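Local coordinates for protein light Chain (Clostridium botulinum, PDB 6BVD) that acts as the zinc metalloprotease domain of a mosaic botulinum neurotoxin, probably cleaving a SNARE protein of the host neuron, at residues N8-D13 / K88-M93; I22-P27 / V137-K142; I156-G161 / I192-F197; G171-P176 / T183-G188. One frame throughout, in Å; residues are numbered along the deposited sequence.

Overall arrangement
Contacts 2 and 3 belong to the same mixed sheet. Contact 3 lies deepest, its centre about 8 Å from the centre of the chain, and joins parallel strands; contact 2, about 20 Å out, joins antiparallel ones. Contacts 1 and 3 are buried, contact 1 although its centre is about 18 Å out; contacts 2 and 4 are partly buried. Contact 1 sets a loop on helix 83-100 through one hydrogen bond from a glutamine side-chain amide and a leucine. Contact 4, nested between the strands of contact 3, sets loop on loop round a tyrosine ring. Neither has a strand ladder. Tyr89 of contact 1 reaches Phe197 O of contact 3, and Ile172 of contact 4 packs on both sheet contacts.

Contact 1 (N8-D13 / K88-M93); sequences NSFNYD and KYLQIM
Gln91 on the helix gives the polar link to the loop 8-13. Its NE2 donates to Phe10 O at 2.8 Å, with an N-H...O angle of 167°. The donor lies in the plane of the Phe10 carbonyl, and the oxygen lies in the plane of the Gln91 amide. The bond is nearly straight, and each group lies in the other's plane. The Gln91 chain bends at chi2 (-50°), which turns CD back toward the loop. Its NE2 also makes a weak hydrogen bond to Asn87 OD1, one turn earlier on the helix. The apolar part is carried by one methyl. Leu90 CD1 lies 4.1 Å from Phe10 CD1 and meets that ring obliquely. The same CD1 sits at the edge of the Tyr12 ring, 4.1 Å from Tyr12 CD1, and 3.9 Å from Tyr12 CA. The leucine side chain crosses both aromatic side chains at about a right angle. Asn11 ND2 is bonded to Ile395 O of the second subunit. The contact thus fastens the N-terminal loop to helix 83-100 near the subunit interface. Phe39 of strand 36-40 meets both aromatic rings, and Ile47 of strand 45-48 packs on Leu90.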
loop_
_atom_site.group_PDB
_atom_site.type_symbol
_atom_site.label_atom_id
_atom_site.label_comp_id
_atom_site.label_asym_id
_atom_site.label_seq_id
_atom_site.Cartn_x
_atom_site.Cartn_y
_atom_site.Cartn_z
ATOM N N ASN A 8 1.470 -3.364 11.946
ATOM C CA ASN A 8 0.928 -2.199 12.664
ATOM C C ASN A 8 1.524 -0.864 12.223
ATOM O O ASN A 8 2.675 -0.831 11.847
ATOM C CB ASN A 8 1.174 -2.390 14.175
ATOM C CG ASN A 8 0.578 -3.671 14.682
ATOM O OD1 ASN A 8 -0.605 -3.916 14.499
ATOM N ND2 ASN A 8 1.387 -4.499 15.312
ATOM N N SER A 9 0.766 0.229 12.331
ATOM C CA SER A 9 1.276 1.598 12.120
ATOM C C SER A 9 1.272 2.415 13.435
ATOM O O SER A 9 0.505 2.129 14.356
ATOM C CB SER A 9 0.460 2.338 11.047
ATOM O OG SER A 9 0.726 1.797 9.756
ATOM N N PHE A 10 2.173 3.389 13.515
ATOM C CA PHE A 10 2.387 4.232 14.692
ATOM C C PHE A 10 3.228 5.430 14.260
ATOM O O PHE A 10 3.970 5.359 13.266
ATOM C CB PHE A 10 3.096 3.458 15.840
ATOM C CG PHE A 10 3.869 2.229 15.371
ATOM C CD1 PHE A 10 4.975 2.355 14.534
ATOM C CD2 PHE A 10 3.459 0.956 15.746
ATOM C CE1 PHE A 10 5.674 1.237 14.085
ATOM C CE2 PHE A 10 4.152 -0.181 15.302
ATOM C CZ PHE A 10 5.270 -0.045 14.479
ATOM N N ASN A 11 3.105 6.526 14.994
ATOM C CA ASN A 11 4.019 7.656 14.863
ATOM C C ASN A 11 4.957 7.650 16.073
ATOM O O ASN A 11 4.578 7.128 17.122
ATOM C CB ASN A 11 3.231 8.966 14.758
ATOM C CG ASN A 11 2.128 8.881 13.720
ATOM O OD1 ASN A 11 2.406 8.951 12.536
ATOM N ND2 ASN A 11 0.877 8.735 14.163
ATOM N N TYR A 12 6.165 8.204 15.946
ATOM C CA TYR A 12 7.108 8.143 17.069
ATOM C C TYR A 12 6.510 8.797 18.326
ATOM O O TYR A 12 6.781 8.359 19.447
ATOM C CB TYR A 12 8.439 8.822 16.733
ATOM C CG TYR A 12 9.458 8.571 17.812
ATOM C CD1 TYR A 12 10.116 7.357 17.893
ATOM C CD2 TYR A 12 9.704 9.527 18.798
ATOM C CE1 TYR A 12 11.035 7.103 18.922
ATOM C CE2 TYR A 12 10.610 9.286 19.823
ATOM C CZ TYR A 12 11.272 8.080 19.874
ATOM O OH TYR A 12 12.170 7.839 20.894
ATOM N N ASP A 13 5.704 9.833 18.138
ATOM C CA ASP A 13 5.154 10.551 19.276
ATOM C C ASP A 13 3.847 9.977 19.832
ATOM O O ASP A 13 3.333 10.513 20.803
ATOM C CB ASP A 13 4.919 12.017 18.911
ATOM C CG ASP A 13 6.206 12.834 18.858
ATOM O OD1 ASP A 13 7.254 12.420 19.419
ATOM O OD2 ASP A 13 6.157 13.913 18.241
ATOM N N LYS A 88 10.482 9.285 10.778
ATOM C CA LYS A 88 10.651 8.992 9.368
ATOM C C LYS A 88 11.136 7.550 9.201
ATOM O O LYS A 88 10.589 6.805 8.391
ATOM C CB LYS A 88 11.631 9.980 8.723
ATOM C CG LYS A 88 11.601 9.912 7.201
ATOM C CD LYS A 88 12.799 10.600 6.573
ATOM C CE LYS A 88 12.730 10.521 5.046
ATOM N NZ LYS A 88 13.902 11.188 4.419
ATOM N N TYR A 89 12.130 7.161 10.019
ATOM C CA TYR A 89 12.680 5.807 10.052
ATOM C C TYR A 89 11.565 4.776 10.326
ATOM O O TYR A 89 11.490 3.725 9.677
ATOM C CB TYR A 89 13.815 5.709 11.141
ATOM C CG TYR A 89 14.428 4.349 11.272
ATOM C CD1 TYR A 89 15.671 4.053 10.693
ATOM C CD2 TYR A 89 13.777 3.348 12.000
ATOM C CE1 TYR A 89 16.225 2.790 10.799
ATOM C CE2 TYR A 89 14.323 2.091 12.124
ATOM C CZ TYR A 89 15.549 1.818 11.539
ATOM O OH TYR A 89 16.069 0.561 11.682
ATOM N N LEU A 90 10.723 5.055 11.312
ATOM C CA LEU A 90 9.587 4.192 11.607
ATOM C C LEU A 90 8.663 4.038 10.372
ATOM O O LEU A 90 8.240 2.946 10.056
ATOM C CB LEU A 90 8.761 4.761 12.745
ATOM C CG LEU A 90 9.233 4.497 14.164
ATOM C CD1 LEU A 90 8.131 4.959 15.158
ATOM C CD2 LEU A 90 9.573 3.027 14.345
ATOM N N GLN A 91 8.334 5.138 9.709
ATOM C CA GLN A 91 7.409 5.035 8.565
ATOM C C GLN A 91 7.997 4.244 7.399
ATOM O O GLN A 91 7.267 3.606 6.634
ATOM C CB GLN A 91 6.973 6.422 8.078
ATOM C CG GLN A 91 6.419 7.301 9.180
ATOM C CD GLN A 91 5.361 6.622 10.029
ATOM O OE1 GLN A 91 4.401 6.060 9.518
ATOM N NE2 GLN A 91 5.534 6.690 11.365
ATOM N N ILE A 92 9.301 4.352 7.196
ATOM C CA ILE A 92 9.934 3.603 6.122
ATOM C C ILE A 92 9.891 2.127 6.479
ATOM O O ILE A 92 9.591 1.289 5.646
ATOM C CB ILE A 92 11.382 4.107 5.909
ATOM C CG1 ILE A 92 11.322 5.553 5.426
ATOM C CG2 ILE A 92 12.195 3.153 5.001
ATOM C CD1 ILE A 92 12.678 6.232 5.328
ATOM N N MET A 93 10.172 1.807 7.741
ATOM C CA MET A 93 10.153 0.425 8.180
ATOM C C MET A 93 8.739 -0.164 8.013
ATOM O O MET A 93 8.578 -1.312 7.585
ATOM C CB MET A 93 10.629 0.295 9.647
ATOM C CG MET A 93 12.080 0.677 9.848
ATOM S SD MET A 93 13.199 -0.250 8.791
ATOM C CE MET A 93 12.883 -1.947 9.301
#

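Contact 2 (I22-P27 / V137-K142); sequences IYIRPP and VSFNVK
Arg25 and Asn140 are brought together by their torsions. Arg25 CG is anti to the backbone N (chi1 -171°), and the chain bends at chi3. Asn140 CG is anti to its carbonyl carbon (chi1 -77°). The two side chains then lie side by side and point the same way, with the guanidinium and amide planes stacked 9° apart. Asn140 ND2 sits over the centre of the guanidinium, 3.3 Å from Arg25 NH2. Both are donors, so this is a stack and not a hydrogen bond. Arg25 NH1 instead bonds to Asn33 OD1. A water at the guanidinium edge accepts from Arg25 NE and from Asn140 N, so it links the Arg25 side chain to the backbone of the other strand. Backbone bonds make the ladder. Arg25 N donates to Asn140 O at 2.8 Å, and Lys142 N to Tyr23 O at 2.9 Å. The return bond from Tyr23 N to Lys142 O is weak, at 3.5 Å. On the buried face Ile22 CD1 packs 3.6 Å from Val141 CB. Ile24 CG2 lies 3.9 Å from Val141 CG1 and also meets the Phe139 ring obliquely. The two strands are antiparallel neighbours in the mixed sheet. Strand 36-40 flanks 21-24, and strand 148-152 flanks 138-142.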
loop_
_atom_site.group_PDB
_atom_site.type_symbol
_atom_site.label_atom_id
_atom_site.label_comp_id
_atom_site.label_asym_id
_atom_site.label_seq_id
_atom_site.Cartn_x
_atom_site.Cartn_y
_atom_site.Cartn_z
ATOM N N ILE A 22 5.372 0.395 23.873
ATOM C CA ILE A 22 5.768 0.286 25.294
ATOM C C ILE A 22 7.234 0.658 25.432
ATOM O O ILE A 22 7.934 0.811 24.441
ATOM C CB ILE A 22 5.580 -1.129 25.874
ATOM C CG1 ILE A 22 6.473 -2.107 25.118
ATOM C CG2 ILE A 22 4.147 -1.598 25.813
ATOM C CD1 ILE A 22 6.205 -3.517 25.478
ATOM N N TYR A 23 7.694 0.871 26.666
ATOM C CA TYR A 23 9.135 1.014 26.897
ATOM C C TYR A 23 9.782 -0.329 27.151
ATOM O O TYR A 23 9.263 -1.138 27.934
ATOM C CB TYR A 23 9.409 1.972 28.062
ATOM C CG TYR A 23 9.429 3.414 27.591
ATOM C CD1 TYR A 23 10.630 4.086 27.364
ATOM C CD2 TYR A 23 8.244 4.092 27.341
ATOM C CE1 TYR A 23 10.644 5.399 26.912
ATOM C CE2 TYR A 23 8.245 5.395 26.894
ATOM C CZ TYR A 23 9.440 6.046 26.690
ATOM O OH TYR A 23 9.412 7.341 26.247
ATOM N N ILE A 24 10.910 -0.622 26.505
ATOM C CA ILE A 24 11.481 -1.917 26.801
ATOM C C ILE A 24 12.929 -1.792 27.261
ATOM O O ILE A 24 13.652 -0.888 26.864
ATOM C CB ILE A 24 11.406 -2.886 25.606
ATOM C CG1 ILE A 24 12.460 -2.570 24.571
ATOM C CG2 ILE A 24 10.047 -2.867 24.984
ATOM C CD1 ILE A 24 12.304 -3.436 23.314
ATOM N N ARG A 25 13.328 -2.711 28.121
ATOM C CA ARG A 25 14.719 -2.789 28.615
ATOM C C ARG A 25 15.407 -3.854 27.793
ATOM O O ARG A 25 15.199 -5.033 28.049
ATOM C CB ARG A 25 14.764 -3.152 30.104
ATOM C CG ARG A 25 16.178 -3.020 30.717
ATOM C CD ARG A 25 16.190 -3.437 32.223
ATOM N NE ARG A 25 15.997 -4.886 32.383
ATOM C CZ ARG A 25 16.093 -5.521 33.544
ATOM N NH1 ARG A 25 16.403 -4.833 34.621
ATOM N NH2 ARG A 25 15.904 -6.831 33.621
ATOM N N PRO A 26 16.192 -3.455 26.775
ATOM C CA PRO A 26 16.624 -4.511 25.846
ATOM C C PRO A 26 17.782 -5.361 26.410
ATOM O O PRO A 26 18.375 -4.998 27.427
ATOM C CB PRO A 26 16.993 -3.725 24.549
ATOM C CG PRO A 26 17.097 -2.323 24.912
ATOM C CD PRO A 26 16.539 -2.104 26.313
ATOM N N PRO A 27 18.056 -6.530 25.794
ATOM C CA PRO A 27 19.120 -7.395 26.314
ATOM C C PRO A 27 20.440 -6.628 26.433
ATOM O O PRO A 27 20.733 -5.784 25.564
ATOM C CB PRO A 27 19.207 -8.542 25.281
ATOM C CG PRO A 27 18.376 -8.107 24.142
ATOM C CD PRO A 27 17.384 -7.115 24.622
ATOM N N VAL A 137 15.485 -15.055 26.203
ATOM C CA VAL A 137 14.098 -15.388 25.885
ATOM C C VAL A 137 13.072 -14.324 26.366
ATOM O O VAL A 137 11.995 -14.234 25.820
ATOM C CB VAL A 137 13.698 -16.770 26.478
ATOM C CG1 VAL A 137 14.429 -17.879 25.752
ATOM C CG2 VAL A 137 13.954 -16.836 28.030
ATOM N N SER A 138 13.416 -13.485 27.340
ATOM C CA SER A 138 12.470 -12.453 27.738
ATOM C C SER A 138 13.173 -11.169 28.167
ATOM O O SER A 138 14.394 -11.137 28.332
ATOM C CB SER A 138 11.559 -13.002 28.855
ATOM O OG SER A 138 12.324 -13.211 30.012
ATOM N N PHE A 139 12.411 -10.082 28.275
ATOM C CA PHE A 139 12.947 -8.793 28.727
ATOM C C PHE A 139 11.920 -8.020 29.545
ATOM O O PHE A 139 10.705 -8.242 29.404
ATOM C CB PHE A 139 13.412 -7.930 27.542
ATOM C CG PHE A 139 12.432 -7.904 26.382
ATOM C CD1 PHE A 139 11.354 -7.029 26.377
ATOM C CD2 PHE A 139 12.611 -8.759 25.288
ATOM C CE1 PHE A 139 10.434 -6.988 25.317
ATOM C CE2 PHE A 139 11.696 -8.740 24.210
ATOM C CZ PHE A 139 10.591 -7.853 24.234
ATOM N N ASN A 140 12.405 -7.107 30.387
ATOM C CA ASN A 140 11.496 -6.180 31.080
ATOM C C ASN A 140 10.858 -5.137 30.170
ATOM O O ASN A 140 11.521 -4.548 29.312
ATOM C CB ASN A 140 12.218 -5.449 32.223
ATOM C CG ASN A 140 12.396 -6.318 33.448
ATOM O OD1 ASN A 140 12.060 -7.497 33.413
ATOM N ND2 ASN A 140 12.887 -5.738 34.542
ATOM N N VAL A 141 9.564 -4.879 30.376
ATOM C CA VAL A 141 8.915 -3.749 29.719
ATOM C C VAL A 141 8.171 -2.898 30.757
ATOM O O VAL A 141 7.688 -3.409 31.774
ATOM C CB VAL A 141 7.917 -4.164 28.597
ATOM C CG1 VAL A 141 8.531 -5.216 27.673
ATOM C CG2 VAL A 141 6.601 -4.640 29.147
ATOM N N LYS A 142 8.135 -1.597 30.521
ATOM C CA LYS A 142 7.483 -0.679 31.445
ATOM C C LYS A 142 6.167 -0.175 30.834
ATOM O O LYS A 142 6.142 0.396 29.729
ATOM C CB LYS A 142 8.437 0.462 31.807
ATOM C CG LYS A 142 7.893 1.457 32.833
ATOM C CD LYS A 142 8.848 2.626 33.009
ATOM C CE LYS A 142 10.132 2.197 33.726
ATOM N NZ LYS A 142 11.134 3.319 33.762
HETATM O O HOH W 1 15.317 -6.421 30.133
#

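Contact 3 (I156-G161 / I192-F197); sequences IIWGPG and IMTVEF
Ile156 and Trp158 each give their backbone N-H and C=O to the 192-197 segment, forming a parallel ladder. Ile156 N donates to Met193 O at 3.1 Å, and Val195 N donates to Ile156 O at 3.0 Å. Trp158 N then donates to Val195 O at 2.8 Å, and Phe197 N to Trp158 O at 2.8 Å. The last two donors lie nearly along the C=O axis, while the first two are tilted about 25° from the carbonyl plane. CA-H groups add to the grip: Thr194 CA approaches Ile156 O, and Ile157 CA approaches Val195 O. Ile157 turns its own backbone to the other side, where it bonds with Trp46 and Ile48. Phe197 O accepts from Tyr89 OH of helix 83-100. Arg51 hydrogen-bonds to the carbonyls of Pro160 and Gly161. Side chains add apolar contact on both faces. Thr194 CG2 lies 3.8 Å from Trp158 CD1. On the other face Ile157 CG2 lies 4.0 Å from Phe197 CB, and Val195 packs on Val233 of the helix 222-237 that carries the zinc ligands His228 and His232. The chemistry implies a regular, well-satisfied backbone ladder in the buried core, with apolar packing reaching the metal-bearing helix.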
loop_
_atom_site.group_PDB
_atom_site.type_symbol
_atom_site.label_atom_id
_atom_site.label_comp_id
_atom_site.label_asym_id
_atom_site.label_seq_id
_atom_site.Cartn_x
_atom_site.Cartn_y
_atom_site.Cartn_z
ATOM N N ILE A 156 14.378 -7.764 17.819
ATOM C CA ILE A 156 14.411 -6.338 18.055
ATOM C C ILE A 156 15.299 -5.697 17.003
ATOM O O ILE A 156 16.483 -6.050 16.872
ATOM C CB ILE A 156 14.956 -6.018 19.465
ATOM C CG1 ILE A 156 14.077 -6.708 20.524
ATOM C CG2 ILE A 156 15.059 -4.504 19.651
ATOM C CD1 ILE A 156 14.633 -6.595 21.929
ATOM N N ILE A 157 14.732 -4.747 16.269
ATOM C CA ILE A 157 15.429 -4.039 15.194
ATOM C C ILE A 157 15.789 -2.658 15.650
ATOM O O ILE A 157 14.929 -1.955 16.139
ATOM C CB ILE A 157 14.566 -3.907 13.899
ATOM C CG1 ILE A 157 14.091 -5.294 13.399
ATOM C CG2 ILE A 157 15.397 -3.138 12.802
ATOM C CD1 ILE A 157 13.014 -5.226 12.198
ATOM N N TRP A 158 17.068 -2.302 15.531
ATOM C CA TRP A 158 17.592 -0.959 15.787
ATOM C C TRP A 158 18.016 -0.257 14.490
ATOM O O TRP A 158 18.268 -0.908 13.481
ATOM C CB TRP A 158 18.845 -1.010 16.667
ATOM C CG TRP A 158 18.698 -1.632 17.984
ATOM C CD1 TRP A 158 18.558 -2.950 18.257
ATOM C CD2 TRP A 158 18.776 -0.957 19.252
ATOM N NE1 TRP A 158 18.495 -3.138 19.626
ATOM C CE2 TRP A 158 18.630 -1.932 20.247
ATOM C CE3 TRP A 158 18.941 0.370 19.619
ATOM C CZ2 TRP A 158 18.676 -1.620 21.624
ATOM C CZ3 TRP A 158 18.945 0.695 20.979
ATOM C CH2 TRP A 158 18.794 -0.302 21.957
ATOM N N GLY A 159 18.195 1.057 14.570
ATOM C CA GLY A 159 18.860 1.827 13.523
ATOM C C GLY A 159 20.331 1.470 13.448
ATOM O O GLY A 159 20.792 0.638 14.204
ATOM N N PRO A 160 21.070 2.074 12.510
ATOM C CA PRO A 160 22.481 1.695 12.354
ATOM C C PRO A 160 23.411 2.059 13.500
ATOM O O PRO A 160 23.139 2.988 14.282
ATOM C CB PRO A 160 22.912 2.470 11.103
ATOM C CG PRO A 160 21.983 3.632 11.054
ATOM C CD PRO A 160 20.660 3.090 11.529
ATOM N N GLY A 161 24.519 1.327 13.561
ATOM C CA GLY A 161 25.679 1.746 14.346
ATOM C C GLY A 161 26.450 2.865 13.642
ATOM O O GLY A 161 25.851 3.672 12.914
ATOM N N ILE A 192 16.318 -14.642 21.287
ATOM C CA ILE A 192 15.976 -13.331 20.793
ATOM C C ILE A 192 17.052 -12.890 19.811
ATOM O O ILE A 192 18.243 -13.061 20.085
ATOM C CB ILE A 192 15.865 -12.313 21.931
ATOM C CG1 ILE A 192 14.619 -12.597 22.787
ATOM C CG2 ILE A 192 15.636 -10.943 21.376
ATOM C CD1 ILE A 192 14.675 -11.828 24.164
ATOM N N MET A 193 16.645 -12.320 18.667
ATOM C CA MET A 193 17.618 -11.866 17.678
ATOM C C MET A 193 17.642 -10.358 17.663
ATOM O O MET A 193 16.727 -9.719 18.151
ATOM C CB MET A 193 17.316 -12.468 16.278
ATOM C CG MET A 193 17.388 -14.019 16.289
ATOM S SD MET A 193 19.052 -14.711 16.730
ATOM C CE MET A 193 20.056 -14.222 15.292
ATOM N N THR A 194 18.761 -9.806 17.203
ATOM C CA THR A 194 18.981 -8.377 17.047
ATOM C C THR A 194 19.305 -8.082 15.579
ATOM O O THR A 194 20.164 -8.784 14.993
ATOM C CB THR A 194 20.181 -7.872 17.894
ATOM O OG1 THR A 194 20.103 -8.393 19.224
ATOM C CG2 THR A 194 20.240 -6.355 17.941
ATOM N N VAL A 195 18.691 -7.037 15.014
ATOM C CA VAL A 195 19.142 -6.490 13.713
ATOM C C VAL A 195 19.484 -4.995 13.794
ATOM O O VAL A 195 18.774 -4.232 14.402
ATOM C CB VAL A 195 18.080 -6.690 12.607
ATOM C CG1 VAL A 195 18.466 -5.909 11.335
ATOM C CG2 VAL A 195 17.928 -8.172 12.303
ATOM N N GLU A 196 20.613 -4.582 13.231
ATOM C CA GLU A 196 20.877 -3.174 13.003
ATOM C C GLU A 196 20.574 -2.929 11.537
ATOM O O GLU A 196 21.213 -3.552 10.671
ATOM C CB GLU A 196 22.337 -2.819 13.308
ATOM C CG GLU A 196 22.750 -3.178 14.717
ATOM C CD GLU A 196 24.255 -3.158 14.871
ATOM O OE1 GLU A 196 24.901 -2.206 14.373
ATOM O OE2 GLU A 196 24.791 -4.134 15.423
ATOM N N PHE A 197 19.590 -2.083 11.261
ATOM C CA PHE A 197 19.129 -1.901 9.883
ATOM C C PHE A 197 19.007 -0.430 9.507
ATOM O O PHE A 197 18.450 0.410 10.258
ATOM C CB PHE A 197 17.784 -2.597 9.661
ATOM C CG PHE A 197 17.419 -2.700 8.207
ATOM C CD1 PHE A 197 18.121 -3.573 7.389
ATOM C CD2 PHE A 197 16.437 -1.899 7.656
ATOM C CE1 PHE A 197 17.825 -3.652 6.032
ATOM C CE2 PHE A 197 16.126 -1.991 6.295
ATOM C CZ PHE A 197 16.820 -2.847 5.499
#

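Contact 4 (G171-P176 / T183-G188); sequences GIIYSP and TPYKDG
Gly171 sets its CA over the face of the Tyr185 ring. This CA is 3.5 Å from the ring centroid and 8° off the ring normal, a CH-pi contact over the centre of the face. The glycine CA thus comes right against the ring. Gly171 N donates to a water at 3.0 Å, and that water makes a weak bond with Tyr185 OH. The first segment is thus also joined to the ring's hydroxyl through solvent.

Ile172 comes next. Its O lies at the edge of the Tyr185 ring, in its plane, 3.4 Å from Tyr185 CE2. The same O is 3.9 Å from Pro184 CD. Its CB points away from the second segment, and Ile172 N bonds instead to Ser191 OG. Tyr185 CG sits between its own backbone N and carbonyl carbon (chi1 59°), and the ring stands against the glycine.

Ile173 then lies beside Thr183, both side chains pointing the same way. Ile173 CG1 is 4.0 Å from Thr183 CG2. The Ile173 backbone is held from outside: its N donates to Tyr28 OH, and its O receives Arg135 NH1. Beyond it, Tyr174 pairs by backbone with Ala182.

Within 183-188, Lys186 N bonds back to Thr183 O, which curls the second segment into a turn. Both segments belong to the excursion between strand 168-171, at the sheet edge within this chain, and strand 193-196. Ile172 packs on Thr194 and Tyr185 on Met193 of that strand, while Tyr241 meets the Tyr185 ring edge-to-face.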
loop_
_atom_site.group_PDB
_atom_site.type_symbol
_atom_site.label_atom_id
_atom_site.label_comp_id
_atom_site.label_asym_id
_atom_site.label_seq_id
_atom_site.Cartn_x
_atom_site.Cartn_y
_atom_site.Cartn_z
ATOM N N GLY A 171 22.785 -12.730 17.673
ATOM C CA GLY A 171 21.936 -13.414 18.649
ATOM C C GLY A 171 22.247 -12.898 20.058
ATOM O O GLY A 171 23.077 -11.990 20.212
ATOM N N ILE A 172 21.624 -13.491 21.079
ATOM C CA ILE A 172 21.876 -13.078 22.465
ATOM C C ILE A 172 22.578 -14.165 23.270
ATOM O O ILE A 172 22.311 -15.363 23.091
ATOM C CB ILE A 172 20.554 -12.672 23.161
ATOM C CG1 ILE A 172 19.832 -11.561 22.361
ATOM C CG2 ILE A 172 20.840 -12.242 24.629
ATOM C CD1 ILE A 172 20.634 -10.252 22.216
ATOM N N ILE A 173 23.500 -13.745 24.146
ATOM C CA ILE A 173 24.293 -14.623 24.979
ATOM C C ILE A 173 23.767 -14.731 26.426
ATOM O O ILE A 173 23.414 -13.726 27.023
ATOM C CB ILE A 173 25.753 -14.124 24.996
ATOM C CG1 ILE A 173 26.363 -14.276 23.607
ATOM C CG2 ILE A 173 26.575 -14.842 26.079
ATOM C CD1 ILE A 173 27.578 -13.395 23.387
ATOM N N TYR A 174 23.723 -15.953 26.962
ATOM C CA TYR A 174 23.368 -16.205 28.367
ATOM C C TYR A 174 24.638 -16.456 29.182
ATOM O O TYR A 174 25.513 -17.213 28.758
ATOM C CB TYR A 174 22.400 -17.405 28.475
ATOM C CG TYR A 174 22.028 -17.853 29.872
ATOM C CD1 TYR A 174 21.457 -16.967 30.785
ATOM C CD2 TYR A 174 22.201 -19.179 30.271
ATOM C CE1 TYR A 174 21.108 -17.378 32.068
ATOM C CE2 TYR A 174 21.836 -19.607 31.555
ATOM C CZ TYR A 174 21.297 -18.698 32.451
ATOM O OH TYR A 174 20.940 -19.092 33.734
ATOM N N SER A 175 24.751 -15.797 30.330
ATOM C CA SER A 175 25.849 -16.063 31.225
ATOM C C SER A 175 25.350 -16.268 32.643
ATOM O O SER A 175 25.233 -15.302 33.387
ATOM C CB SER A 175 26.878 -14.951 31.208
ATOM O OG SER A 175 27.947 -15.338 32.078
ATOM N N PRO A 176 25.123 -17.537 33.030
ATOM C CA PRO A 176 24.566 -17.903 34.349
ATOM C C PRO A 176 25.503 -17.543 35.511
ATOM O O PRO A 176 25.104 -16.956 36.523
ATOM C CB PRO A 176 24.379 -19.423 34.267
ATOM C CG PRO A 176 25.127 -19.881 33.056
ATOM C CD PRO A 176 25.415 -18.701 32.173
ATOM N N THR A 183 25.399 -19.706 23.776
ATOM C CA THR A 183 24.856 -19.073 22.571
ATOM C C THR A 183 23.747 -19.942 21.983
ATOM O O THR A 183 23.952 -20.644 20.998
ATOM C CB THR A 183 25.971 -18.850 21.510
ATOM O OG1 THR A 183 26.590 -20.103 21.230
ATOM C CG2 THR A 183 27.011 -17.916 22.054
ATOM N N PRO A 184 22.554 -19.913 22.607
ATOM C CA PRO A 184 21.523 -20.861 22.197
ATOM C C PRO A 184 21.073 -20.706 20.746
ATOM O O PRO A 184 20.573 -21.683 20.225
ATOM C CB PRO A 184 20.339 -20.575 23.157
ATOM C CG PRO A 184 20.740 -19.283 23.901
ATOM C CD PRO A 184 22.227 -19.208 23.860
ATOM N N TYR A 185 21.247 -19.532 20.137
ATOM C CA TYR A 185 20.897 -19.336 18.749
ATOM C C TYR A 185 21.807 -20.097 17.747
ATOM O O TYR A 185 21.511 -20.077 16.518
ATOM C CB TYR A 185 20.902 -17.835 18.421
ATOM C CG TYR A 185 22.236 -17.188 18.673
ATOM C CD1 TYR A 185 23.161 -17.039 17.634
ATOM C CD2 TYR A 185 22.598 -16.744 19.952
ATOM C CE1 TYR A 185 24.369 -16.447 17.835
ATOM C CE2 TYR A 185 23.798 -16.150 20.148
ATOM C CZ TYR A 185 24.689 -16.001 19.104
ATOM O OH TYR A 185 25.917 -15.427 19.320
ATOM N N LYS A 186 22.882 -20.711 18.251
ATOM C CA LYS A 186 23.814 -21.556 17.451
ATOM C C LYS A 186 23.665 -23.033 17.792
ATOM O O LYS A 186 24.234 -23.906 17.117
ATOM C CB LYS A 186 25.269 -21.145 17.678
ATOM C CG LYS A 186 25.561 -19.692 17.348
ATOM C CD LYS A 186 27.009 -19.269 17.682
ATOM C CE LYS A 186 28.000 -19.660 16.602
ATOM N NZ LYS A 186 29.353 -19.100 16.908
ATOM N N ASP A 187 22.850 -23.327 18.806
ATOM C CA ASP A 187 22.775 -24.684 19.326
ATOM C C ASP A 187 21.384 -25.350 19.206
ATOM O O ASP A 187 21.092 -26.235 19.997
ATOM C CB ASP A 187 23.173 -24.696 20.822
ATOM C CG ASP A 187 24.611 -24.277 21.060
ATOM O OD1 ASP A 187 25.481 -24.451 20.169
ATOM O OD2 ASP A 187 24.871 -23.761 22.170
ATOM N N GLY A 188 20.550 -24.944 18.237
ATOM C CA GLY A 188 19.224 -25.522 18.057
ATOM C C GLY A 188 18.077 -24.876 18.853
ATOM O O GLY A 188 16.941 -24.975 18.453
HETATM O O HOH W 2 25.759 -12.506 17.588
#